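2-keto-3-deoxygluconate kinase (PDB 2AFB) probably phosphorylates 2-keto-3-deoxygluconate at the expense of ATP, as a member of the pfkB family of carbohydrate kinases. Local coordinates at residues Y43-N49 and G327-V331; I21-P27 and I97-E103; F63-L67 and D129-I135. All coordinates share one frame; numbering follows the deposited sequence.

Overall arrangement
The first segments of the three contacts follow one another closely along the chain: 21-27 of contact 2, 43-49 of contact 1, then 63-67 of contact 3. Their partners follow as 97-103, 129-135 and finally 327-331, so contact 3 is nested in the loop closed by contact 1. Contacts 1 and 2, with centres about 12 Å apart, both reach the small four-stranded sheet; Asp328, binding Tyr100 and Arg24, ties loop 327-331 to this probable lid. Contact 3, centred about 19 Å from contact 1 and 23 Å from contact 2, joins strand 60-67 of the main sheet to the short helix 132-135. Ile21 and Phe63 bring the three together, tying the small sheet to the large one.

Contact 1: residues Y43-N49 and G327-V331; sequences YGGAEAN and GDFVV
Phe329 turns the edge of its ring to Asn49, bringing CE1 within 3.0 Å of Asn49 OD1. The amide and ring planes stand 76° apart, and the slightly positive rim of an aromatic ring suits a carbonyl oxygen. Tyr43 O approaches the same ring over a face, 3.7 Å from Phe329 CE1, while Ala48 is small enough to let the ring come close, its CB lying 4.2 Å from Phe329 CE1.

Asp328 reaches the backbone at Gly44, its OD2 lying 3.3 Å from Gly44 CA. A side chain on Gly44 would point at Asp328 and collide with that oxygen, so glycine suits the place. Asn49 OD1 also receives the N-H of Gly45 at the helix start, a nearly straight bond (170° at the hydrogen) that comes from above the carbonyl plane and helps fix the amide's rotation.

No direct hydrogen bond joins the segments; three waters do it. One links Tyr43 O to Asp328 N, a second Asn49 O to Val330 N, and a third, 2.8 Å from Asp328 OD2, Asn49 ND2 to that carboxylate. The polar ends have further partners: Asn49 ND2 binds Asp292, and Asp328 binds Tyr100 and Arg24.

Consistent with the paired glycines of pfkB kinases, Gly44 and Gly45 lie where the small sheet gives way to the main domain: strand 38-44 ends here and helix 46-56 begins. Loop 327-331 lies against that junction, with Phe329 also stacked on His79 of helix 71-82 and Val330 packed on Phe53 of helix 46-56.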
loop_
_atom_site.group_PDB
_atom_site.type_symbol
_atom_site.label_atom_id
_atom_site.label_comp_id
_atom_site.label_asym_id
_atom_site.label_seq_id
_atom_site.Cartn_x
_atom_site.Cartn_y
_atom_site.Cartn_z
ATOM N N TYR A 43 -6.249 -14.425 -9.938
ATOM C CA TYR A 43 -6.261 -15.771 -10.478
ATOM C C TYR A 43 -6.910 -15.696 -11.850
ATOM O O TYR A 43 -7.948 -15.068 -12.002
ATOM C CB TYR A 43 -6.981 -16.750 -9.511
ATOM C CG TYR A 43 -6.251 -16.866 -8.191
ATOM C CD1 TYR A 43 -6.508 -15.987 -7.161
ATOM C CD2 TYR A 43 -5.282 -17.852 -7.984
ATOM C CE1 TYR A 43 -5.788 -16.053 -5.981
ATOM C CE2 TYR A 43 -4.591 -17.936 -6.824
ATOM C CZ TYR A 43 -4.819 -17.026 -5.829
ATOM O OH TYR A 43 -4.111 -17.126 -4.656
ATOM N N GLY A 44 -6.316 -16.322 -12.857
ATOM C CA GLY A 44 -7.009 -16.411 -14.146
ATOM C C GLY A 44 -6.468 -17.395 -15.133
ATOM O O GLY A 44 -5.518 -18.094 -14.846
ATOM N N GLY A 45 -7.029 -17.384 -16.327
ATOM C CA GLY A 45 -6.685 -18.363 -17.387
ATOM C C GLY A 45 -7.768 -18.261 -18.446
ATOM O O GLY A 45 -8.898 -17.955 -18.119
ATOM N N ALA A 46 -7.436 -18.559 -19.703
ATOM C CA ALA A 46 -8.317 -18.291 -20.873
ATOM C C ALA A 46 -9.769 -18.774 -20.666
ATOM O O ALA A 46 -10.725 -17.973 -20.682
ATOM C CB ALA A 46 -7.718 -18.941 -22.133
ATOM N N GLU A 47 -9.912 -20.068 -20.406
ATOM C CA GLU A 47 -11.232 -20.665 -20.195
ATOM C C GLU A 47 -11.861 -20.311 -18.851
ATOM O O GLU A 47 -13.087 -20.143 -18.773
ATOM C CB GLU A 47 -11.220 -22.181 -20.443
ATOM C CG GLU A 47 -10.569 -22.596 -21.791
ATOM C CD GLU A 47 -9.061 -22.891 -21.680
ATOM O OE1 GLU A 47 -8.402 -22.511 -20.658
ATOM O OE2 GLU A 47 -8.540 -23.505 -22.623
ATOM N N ALA A 48 -11.054 -20.053 -17.825
ATOM C CA ALA A 48 -11.609 -19.547 -16.567
ATOM C C ALA A 48 -12.211 -18.168 -16.758
ATOM O O ALA A 48 -13.262 -17.878 -16.217
ATOM C CB ALA A 48 -10.597 -19.546 -15.402
ATOM N N ASN A 49 -11.538 -17.338 -17.532
ATOM C CA ASN A 49 -11.973 -15.989 -17.780
ATOM C C ASN A 49 -13.328 -15.974 -18.540
ATOM O O ASN A 49 -14.218 -15.145 -18.273
ATOM C CB ASN A 49 -10.921 -15.229 -18.572
ATOM C CG ASN A 49 -9.537 -15.137 -17.878
ATOM O OD1 ASN A 49 -9.383 -15.358 -16.678
ATOM N ND2 ASN A 49 -8.527 -14.781 -18.674
ATOM N N GLY A 327 -6.901 -7.065 -13.724
ATOM C CA GLY A 327 -7.103 -8.494 -13.566
ATOM C C GLY A 327 -7.476 -9.196 -14.845
ATOM O O GLY A 327 -7.371 -8.623 -15.932
ATOM N N ASP A 328 -7.876 -10.463 -14.707
ATOM C CA ASP A 328 -8.124 -11.331 -15.855
ATOM C C ASP A 328 -9.645 -11.441 -16.153
ATOM O O ASP A 328 -10.053 -11.749 -17.272
ATOM C CB ASP A 328 -7.544 -12.757 -15.610
ATOM C CG ASP A 328 -6.016 -12.823 -15.584
ATOM O OD1 ASP A 328 -5.365 -11.799 -15.420
ATOM O OD2 ASP A 328 -5.441 -13.938 -15.712
ATOM N N PHE A 329 -10.473 -11.226 -15.141
ATOM C CA PHE A 329 -11.908 -11.423 -15.263
ATOM C C PHE A 329 -12.571 -10.052 -15.501
ATOM O O PHE A 329 -12.124 -9.040 -14.970
ATOM C CB PHE A 329 -12.429 -11.977 -13.920
ATOM C CG PHE A 329 -12.094 -13.423 -13.622
ATOM C CD1 PHE A 329 -11.273 -14.212 -14.441
ATOM C CD2 PHE A 329 -12.574 -13.997 -12.443
ATOM C CE1 PHE A 329 -10.989 -15.529 -14.112
ATOM C CE2 PHE A 329 -12.297 -15.334 -12.133
ATOM C CZ PHE A 329 -11.530 -16.099 -12.980
ATOM N N VAL A 330 -13.655 -10.013 -16.262
ATOM C CA VAL A 330 -14.476 -8.813 -16.350
ATOM C C VAL A 330 -15.249 -8.632 -15.043
ATOM O O VAL A 330 -15.583 -9.604 -14.343
ATOM C CB VAL A 330 -15.538 -8.854 -17.499
ATOM C CG1 VAL A 330 -14.882 -9.012 -18.847
ATOM C CG2 VAL A 330 -16.614 -9.951 -17.272
ATOM N N VAL A 331 -15.494 -7.376 -14.709
ATOM C CA VAL A 331 -16.514 -6.983 -13.746
ATOM C C VAL A 331 -17.410 -6.085 -14.582
ATOM O O VAL A 331 -17.045 -4.940 -14.839
ATOM C CB VAL A 331 -15.894 -6.173 -12.559
ATOM C CG1 VAL A 331 -16.923 -5.653 -11.628
ATOM C CG2 VAL A 331 -14.865 -7.006 -11.822
HETATM O O HOH W 1 -8.765 -12.176 -12.346
HETATM O O HOH W 2 -13.976 -12.365 -18.005
HETATM O O HOH W 3 -5.414 -15.070 -18.234
#

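Contact 2: residues I21-P27 and I97-E103; sequences IMLRLSP and IGIYFLE
Leu23 and Leu25 each give an N-H and a C=O to segment 97-103 in a regular parallel ladder, bonding to Gly98 O, Tyr100 N, Tyr100 O and Leu102 N, and the axes of the two short strands lie 27° apart.

Tyr100 holds its CG between the backbone N and carbonyl carbon (chi1 74°), which brings a ring face against the aliphatic part of Arg24. Arg24 CG makes a CH-pi contact over that face, 3.5 Å from the Tyr100 ring centroid. Met22, here selenomethionine, adds an oblique Met-aromatic contact, its SE 5.0 Å from the Tyr100 ring centroid; its CE also touches Tyr100 CD1 at 3.6 Å. Farther along, Leu102 CD2 sits over the centre of the guanidinium face, 3.5 Å from Arg24 CZ, while NH1 forms salt bridges with Asp328 and Asp286. The Tyr100 hydroxyl bonds to Asp328 too; a leucine in place of Tyr100 would probably leave that carboxylate short of one partner and Arg24's methylene groups without their flat support.

The face bearing Leu23, Leu25, Ile99 and Phe101 is apolar. Leu25 CD1 lies 3.4 Å from Phe101 CE2, the two side chains running side by side, and Leu25 of a third subunit packs on Leu25. A small sheet with one apolar face against another subunit and a mixed face, whose Arg24 and Tyr100 reach Asp328 of the same chain, is consistent with the beta-clasp lid of ribokinase-like kinases.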
loop_
_atom_site.group_PDB
_atom_site.type_symbol
_atom_site.label_atom_id
_atom_site.label_comp_id
_atom_site.label_asym_id
_atom_site.label_seq_id
_atom_site.Cartn_x
_atom_site.Cartn_y
_atom_site.Cartn_z
ATOM N N ILE A 21 -6.432 -22.654 -14.592
ATOM C CA ILE A 21 -6.393 -21.398 -13.898
ATOM C C ILE A 21 -5.101 -21.283 -13.095
ATOM O O ILE A 21 -4.637 -22.243 -12.466
ATOM C CB ILE A 21 -7.664 -21.184 -13.054
ATOM C CG1 ILE A 21 -7.695 -19.734 -12.566
ATOM C CG2 ILE A 21 -7.762 -22.209 -11.921
ATOM C CD1 ILE A 21 -8.932 -19.290 -11.892
HETATM N N MSE A 22 -4.477 -20.120 -13.197
HETATM C CA MSE A 22 -3.190 -19.895 -12.608
HETATM C C MSE A 22 -3.254 -18.762 -11.633
HETATM O O MSE A 22 -4.062 -17.846 -11.789
HETATM C CB MSE A 22 -2.163 -19.517 -13.659
HETATM C CG MSE A 22 -1.896 -20.595 -14.578
HETATM SE SE MSE A 22 -0.742 -20.040 -16.025
HETATM C CE MSE A 22 -2.039 -18.862 -17.145
ATOM N N LEU A 23 -2.350 -18.820 -10.663
ATOM C CA LEU A 23 -2.025 -17.641 -9.858
ATOM C C LEU A 23 -1.295 -16.599 -10.702
ATOM O O LEU A 23 -0.272 -16.928 -11.299
ATOM C CB LEU A 23 -1.116 -18.042 -8.713
ATOM C CG LEU A 23 -0.504 -16.855 -7.906
ATOM C CD1 LEU A 23 -1.498 -16.052 -7.119
ATOM C CD2 LEU A 23 0.566 -17.395 -6.962
ATOM N N ARG A 24 -1.782 -15.352 -10.725
ATOM C CA ARG A 24 -1.113 -14.289 -11.446
ATOM C C ARG A 24 -0.465 -13.281 -10.479
ATOM O O ARG A 24 -1.101 -12.763 -9.574
ATOM C CB ARG A 24 -2.054 -13.567 -12.348
ATOM C CG ARG A 24 -1.324 -12.777 -13.422
ATOM C CD ARG A 24 -2.287 -11.886 -14.188
ATOM N NE ARG A 24 -2.345 -10.572 -13.614
ATOM C CZ ARG A 24 -2.983 -9.519 -14.114
ATOM N NH1 ARG A 24 -3.701 -9.575 -15.231
ATOM N NH2 ARG A 24 -2.889 -8.371 -13.456
ATOM N N LEU A 25 0.811 -13.015 -10.724
ATOM C CA LEU A 25 1.613 -12.176 -9.847
ATOM C C LEU A 25 2.109 -11.025 -10.685
ATOM O O LEU A 25 2.848 -11.240 -11.630
ATOM C CB LEU A 25 2.735 -12.954 -9.254
ATOM C CG LEU A 25 2.421 -14.131 -8.292
ATOM C CD1 LEU A 25 3.721 -14.743 -7.906
ATOM C CD2 LEU A 25 1.630 -13.737 -7.036
ATOM N N SER A 26 1.648 -9.807 -10.393
ATOM C CA SER A 26 2.056 -8.641 -11.184
ATOM C C SER A 26 2.555 -7.526 -10.297
ATOM O O SER A 26 1.928 -7.268 -9.274
ATOM C CB SER A 26 0.930 -8.132 -12.096
ATOM O OG SER A 26 -0.259 -7.983 -11.337
ATOM N N PRO A 27 3.726 -6.895 -10.651
ATOM C CA PRO A 27 4.102 -5.798 -9.821
ATOM C C PRO A 27 3.105 -4.627 -10.005
ATOM O O PRO A 27 2.503 -4.509 -11.062
ATOM C CB PRO A 27 5.494 -5.423 -10.338
ATOM C CG PRO A 27 6.006 -6.603 -11.174
ATOM C CD PRO A 27 4.733 -7.163 -11.716
ATOM N N ILE A 97 -0.198 -25.346 -7.888
ATOM C CA ILE A 97 -0.885 -24.492 -8.850
ATOM C C ILE A 97 0.112 -23.859 -9.787
ATOM O O ILE A 97 1.239 -23.576 -9.418
ATOM C CB ILE A 97 -1.727 -23.403 -8.182
ATOM C CG1 ILE A 97 -2.822 -22.903 -9.142
ATOM C CG2 ILE A 97 -0.864 -22.233 -7.676
ATOM C CD1 ILE A 97 -3.759 -21.806 -8.559
ATOM N N GLY A 98 -0.281 -23.716 -11.035
ATOM C CA GLY A 98 0.521 -22.985 -11.996
ATOM C C GLY A 98 0.497 -21.512 -11.684
ATOM O O GLY A 98 -0.445 -21.007 -11.056
ATOM N N ILE A 99 1.570 -20.838 -12.087
ATOM C CA ILE A 99 1.759 -19.439 -11.822
ATOM C C ILE A 99 2.231 -18.713 -13.075
ATOM O O ILE A 99 3.007 -19.259 -13.859
ATOM C CB ILE A 99 2.895 -19.197 -10.754
ATOM C CG1 ILE A 99 2.601 -19.963 -9.475
ATOM C CG2 ILE A 99 3.066 -17.710 -10.554
ATOM C CD1 ILE A 99 3.744 -19.867 -8.420
ATOM N N TYR A 100 1.819 -17.458 -13.232
ATOM C CA TYR A 100 2.534 -16.576 -14.107
ATOM C C TYR A 100 2.761 -15.221 -13.530
ATOM O O TYR A 100 1.924 -14.712 -12.781
ATOM C CB TYR A 100 1.904 -16.485 -15.488
ATOM C CG TYR A 100 0.627 -15.716 -15.702
ATOM C CD1 TYR A 100 -0.603 -16.199 -15.250
ATOM C CD2 TYR A 100 0.637 -14.519 -16.423
ATOM C CE1 TYR A 100 -1.794 -15.520 -15.530
ATOM C CE2 TYR A 100 -0.550 -13.836 -16.726
ATOM C CZ TYR A 100 -1.763 -14.338 -16.283
ATOM O OH TYR A 100 -2.937 -13.640 -16.546
ATOM N N PHE A 101 3.936 -14.679 -13.864
ATOM C CA PHE A 101 4.317 -13.336 -13.445
ATOM C C PHE A 101 4.080 -12.441 -14.632
ATOM O O PHE A 101 4.481 -12.750 -15.732
ATOM C CB PHE A 101 5.774 -13.267 -13.064
ATOM C CG PHE A 101 6.153 -14.178 -11.936
ATOM C CD1 PHE A 101 6.331 -15.506 -12.155
ATOM C CD2 PHE A 101 6.307 -13.701 -10.631
ATOM C CE1 PHE A 101 6.672 -16.371 -11.119
ATOM C CE2 PHE A 101 6.657 -14.568 -9.595
ATOM C CZ PHE A 101 6.811 -15.912 -9.851
ATOM N N LEU A 102 3.445 -11.323 -14.403
ATOM C CA LEU A 102 3.138 -10.397 -15.463
ATOM C C LEU A 102 3.633 -9.000 -15.142
ATOM O O LEU A 102 3.287 -8.432 -14.085
ATOM C CB LEU A 102 1.625 -10.361 -15.674
ATOM C CG LEU A 102 1.160 -9.213 -16.583
ATOM C CD1 LEU A 102 1.472 -9.600 -18.007
ATOM C CD2 LEU A 102 -0.383 -8.991 -16.399
ATOM N N GLU A 103 4.443 -8.445 -16.053
ATOM C CA GLU A 103 4.855 -7.055 -16.018
ATOM C C GLU A 103 3.971 -6.363 -16.981
ATOM O O GLU A 103 3.988 -6.661 -18.175
ATOM C CB GLU A 103 6.271 -6.843 -16.486
ATOM C CG GLU A 103 7.350 -7.355 -15.566
ATOM C CD GLU A 103 8.775 -7.122 -16.122
ATOM O OE1 GLU A 103 8.939 -6.995 -17.378
ATOM O OE2 GLU A 103 9.725 -7.101 -15.302
HETATM O O HOH W 4 -2.761 -24.188 -12.436
#

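Contact 3: residues F63-L67 and D129-I135; sequences FVTKL and DFDWEKI
Val64 carries the apolar part of this contact, pointing from strand 60-67 at the turn and short helix of 129-135. Its two methyl groups divide the work: with CG1 anti to the backbone N (chi1 -179°), that methyl reaches the Phe130 ring, 3.6 Å from CD1, and comes within 4.0 Å of Trp132 CH2. CG2 meets Ile135 CG2 tip to tip at 3.9 Å. A branched residue suits the place because one short side chain touches three partners. Phe130 CB and Ile135 CD1 lie over one face of the Trp132 indole, so the second segment forms a compact apolar group of its own.

A second kind of contact comes from the Phe130 ring, whose edge faces the strand backbone: CE1 is 3.4 Å from Thr65 O, which lies near the ring plane.

The one charged interaction is at the margin, where Lys66 stretches out fully extended and sets NZ 3.0 Å from Asp129 OD2. This salt bridge meets OD2 from 47° above the carboxylate plane, and Asp129 OD1 stays farther off, 4.0 Å from Lys66 NZ. Asp129 OD2 also accepts the backbone N-H of Lys126, which probably helps to hold the carboxylate in position for the lysine.

Edge-to-face contacts of Phe130 and Trp132 with Phe18 of strand 14-18 continue the apolar patch across the main sheet, and Ile158 of helix 155-169 touches both rings. The chemistry is thus graded: aliphatic and aromatic groups fill the buried part, while the single ion pair lies between two partly exposed residues, where solvent can probably ease the cost of burying charge.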
loop_
_atom_site.group_PDB
_atom_site.type_symbol
_atom_site.label_atom_id
_atom_site.label_comp_id
_atom_site.label_asym_id
_atom_site.label_seq_id
_atom_site.Cartn_x
_atom_site.Cartn_y
_atom_site.Cartn_z
ATOM N N PHE A 63 -16.685 -24.041 -14.269
ATOM C CA PHE A 63 -15.337 -24.170 -14.782
ATOM C C PHE A 63 -14.788 -25.511 -14.319
ATOM O O PHE A 63 -14.830 -25.842 -13.134
ATOM C CB PHE A 63 -14.452 -23.049 -14.255
ATOM C CG PHE A 63 -13.027 -23.134 -14.702
ATOM C CD1 PHE A 63 -12.727 -23.123 -16.035
ATOM C CD2 PHE A 63 -11.975 -23.160 -13.776
ATOM C CE1 PHE A 63 -11.426 -23.179 -16.476
ATOM C CE2 PHE A 63 -10.680 -23.198 -14.201
ATOM C CZ PHE A 63 -10.396 -23.197 -15.574
ATOM N N VAL A 64 -14.260 -26.266 -15.271
ATOM C CA VAL A 64 -13.728 -27.575 -14.991
ATOM C C VAL A 64 -12.200 -27.507 -15.036
ATOM O O VAL A 64 -11.634 -27.064 -16.015
ATOM C CB VAL A 64 -14.220 -28.580 -16.020
ATOM C CG1 VAL A 64 -13.662 -29.990 -15.701
ATOM C CG2 VAL A 64 -15.720 -28.547 -16.066
ATOM N N THR A 65 -11.558 -27.971 -13.976
ATOM C CA THR A 65 -10.110 -27.971 -13.880
ATOM C C THR A 65 -9.689 -28.888 -12.719
ATOM O O THR A 65 -10.515 -29.598 -12.143
ATOM C CB THR A 65 -9.518 -26.538 -13.721
ATOM O OG1 THR A 65 -8.139 -26.565 -14.077
ATOM C CG2 THR A 65 -9.643 -25.975 -12.295
ATOM N N LYS A 66 -8.386 -28.907 -12.444
ATOM C CA LYS A 66 -7.810 -29.559 -11.277
ATOM C C LYS A 66 -6.948 -28.515 -10.576
ATOM O O LYS A 66 -6.210 -27.746 -11.227
ATOM C CB LYS A 66 -6.972 -30.821 -11.682
ATOM C CG LYS A 66 -6.659 -31.715 -10.527
ATOM C CD LYS A 66 -5.836 -32.894 -10.915
ATOM C CE LYS A 66 -5.832 -33.988 -9.811
ATOM N NZ LYS A 66 -5.000 -35.196 -10.240
ATOM N N LEU A 67 -7.103 -28.444 -9.255
ATOM C CA LEU A 67 -6.275 -27.606 -8.410
ATOM C C LEU A 67 -5.757 -28.392 -7.241
ATOM O O LEU A 67 -6.428 -29.327 -6.800
ATOM C CB LEU A 67 -7.093 -26.434 -7.862
ATOM C CG LEU A 67 -7.533 -25.451 -8.945
ATOM C CD1 LEU A 67 -8.529 -24.482 -8.413
ATOM C CD2 LEU A 67 -6.313 -24.732 -9.493
ATOM N N ASP A 129 -9.989 -38.231 -13.751
ATOM C CA ASP A 129 -10.260 -37.092 -12.860
ATOM C C ASP A 129 -11.578 -36.412 -13.141
ATOM O O ASP A 129 -12.049 -35.689 -12.279
ATOM C CB ASP A 129 -9.096 -36.078 -12.898
ATOM C CG ASP A 129 -7.809 -36.641 -12.253
ATOM O OD1 ASP A 129 -7.909 -37.578 -11.460
ATOM O OD2 ASP A 129 -6.692 -36.157 -12.526
ATOM N N PHE A 130 -12.167 -36.683 -14.316
ATOM C CA PHE A 130 -13.335 -35.965 -14.851
ATOM C C PHE A 130 -14.408 -36.895 -15.406
ATOM O O PHE A 130 -14.119 -37.741 -16.255
ATOM C CB PHE A 130 -12.914 -35.013 -15.990
ATOM C CG PHE A 130 -11.814 -34.109 -15.615
ATOM C CD1 PHE A 130 -12.050 -33.031 -14.738
ATOM C CD2 PHE A 130 -10.527 -34.319 -16.091
ATOM C CE1 PHE A 130 -11.009 -32.174 -14.349
ATOM C CE2 PHE A 130 -9.475 -33.474 -15.703
ATOM C CZ PHE A 130 -9.718 -32.393 -14.816
ATOM N N ASP A 131 -15.641 -36.677 -14.944
ATOM C CA ASP A 131 -16.808 -37.464 -15.296
ATOM C C ASP A 131 -17.621 -36.630 -16.253
ATOM O O ASP A 131 -18.437 -35.810 -15.828
ATOM C CB ASP A 131 -17.623 -37.785 -14.039
ATOM C CG ASP A 131 -18.735 -38.773 -14.300
ATOM O OD1 ASP A 131 -19.049 -39.039 -15.483
ATOM O OD2 ASP A 131 -19.297 -39.289 -13.305
ATOM N N TRP A 132 -17.363 -36.818 -17.542
ATOM C CA TRP A 132 -17.867 -35.902 -18.548
ATOM C C TRP A 132 -19.347 -36.043 -18.737
ATOM O O TRP A 132 -20.029 -35.062 -19.019
ATOM C CB TRP A 132 -17.114 -36.051 -19.874
ATOM C CG TRP A 132 -15.715 -35.497 -19.748
ATOM C CD1 TRP A 132 -14.546 -36.207 -19.740
ATOM C CD2 TRP A 132 -15.351 -34.128 -19.564
ATOM N NE1 TRP A 132 -13.479 -35.354 -19.575
ATOM C CE2 TRP A 132 -13.954 -34.077 -19.448
ATOM C CE3 TRP A 132 -16.078 -32.926 -19.483
ATOM C CZ2 TRP A 132 -13.263 -32.876 -19.308
ATOM C CZ3 TRP A 132 -15.396 -31.750 -19.320
ATOM C CH2 TRP A 132 -14.002 -31.727 -19.238
ATOM N N GLU A 133 -19.848 -37.255 -18.524
ATOM C CA GLU A 133 -21.270 -37.512 -18.534
ATOM C C GLU A 133 -22.007 -36.742 -17.459
ATOM O O GLU A 133 -23.141 -36.375 -17.665
ATOM C CB GLU A 133 -21.553 -39.026 -18.339
ATOM C CG GLU A 133 -21.109 -39.901 -19.500
ATOM C CD GLU A 133 -21.990 -39.722 -20.746
ATOM O OE1 GLU A 133 -23.072 -39.095 -20.624
ATOM O OE2 GLU A 133 -21.594 -40.204 -21.836
ATOM N N LYS A 134 -21.398 -36.567 -16.285
ATOM C CA LYS A 134 -22.012 -35.812 -15.166
ATOM C C LYS A 134 -21.874 -34.296 -15.417
ATOM O O LYS A 134 -22.844 -33.529 -15.371
ATOM C CB LYS A 134 -21.356 -36.243 -13.836
ATOM C CG LYS A 134 -21.832 -35.541 -12.560
ATOM N N ILE A 135 -20.649 -33.893 -15.733
ATOM C CA ILE A 135 -20.311 -32.524 -16.041
ATOM C C ILE A 135 -21.237 -31.919 -17.113
ATOM O O ILE A 135 -21.777 -30.822 -16.922
ATOM C CB ILE A 135 -18.822 -32.408 -16.495
ATOM C CG1 ILE A 135 -17.870 -32.654 -15.331
ATOM C CG2 ILE A 135 -18.502 -31.016 -17.118
ATOM C CD1 ILE A 135 -16.418 -32.984 -15.788
#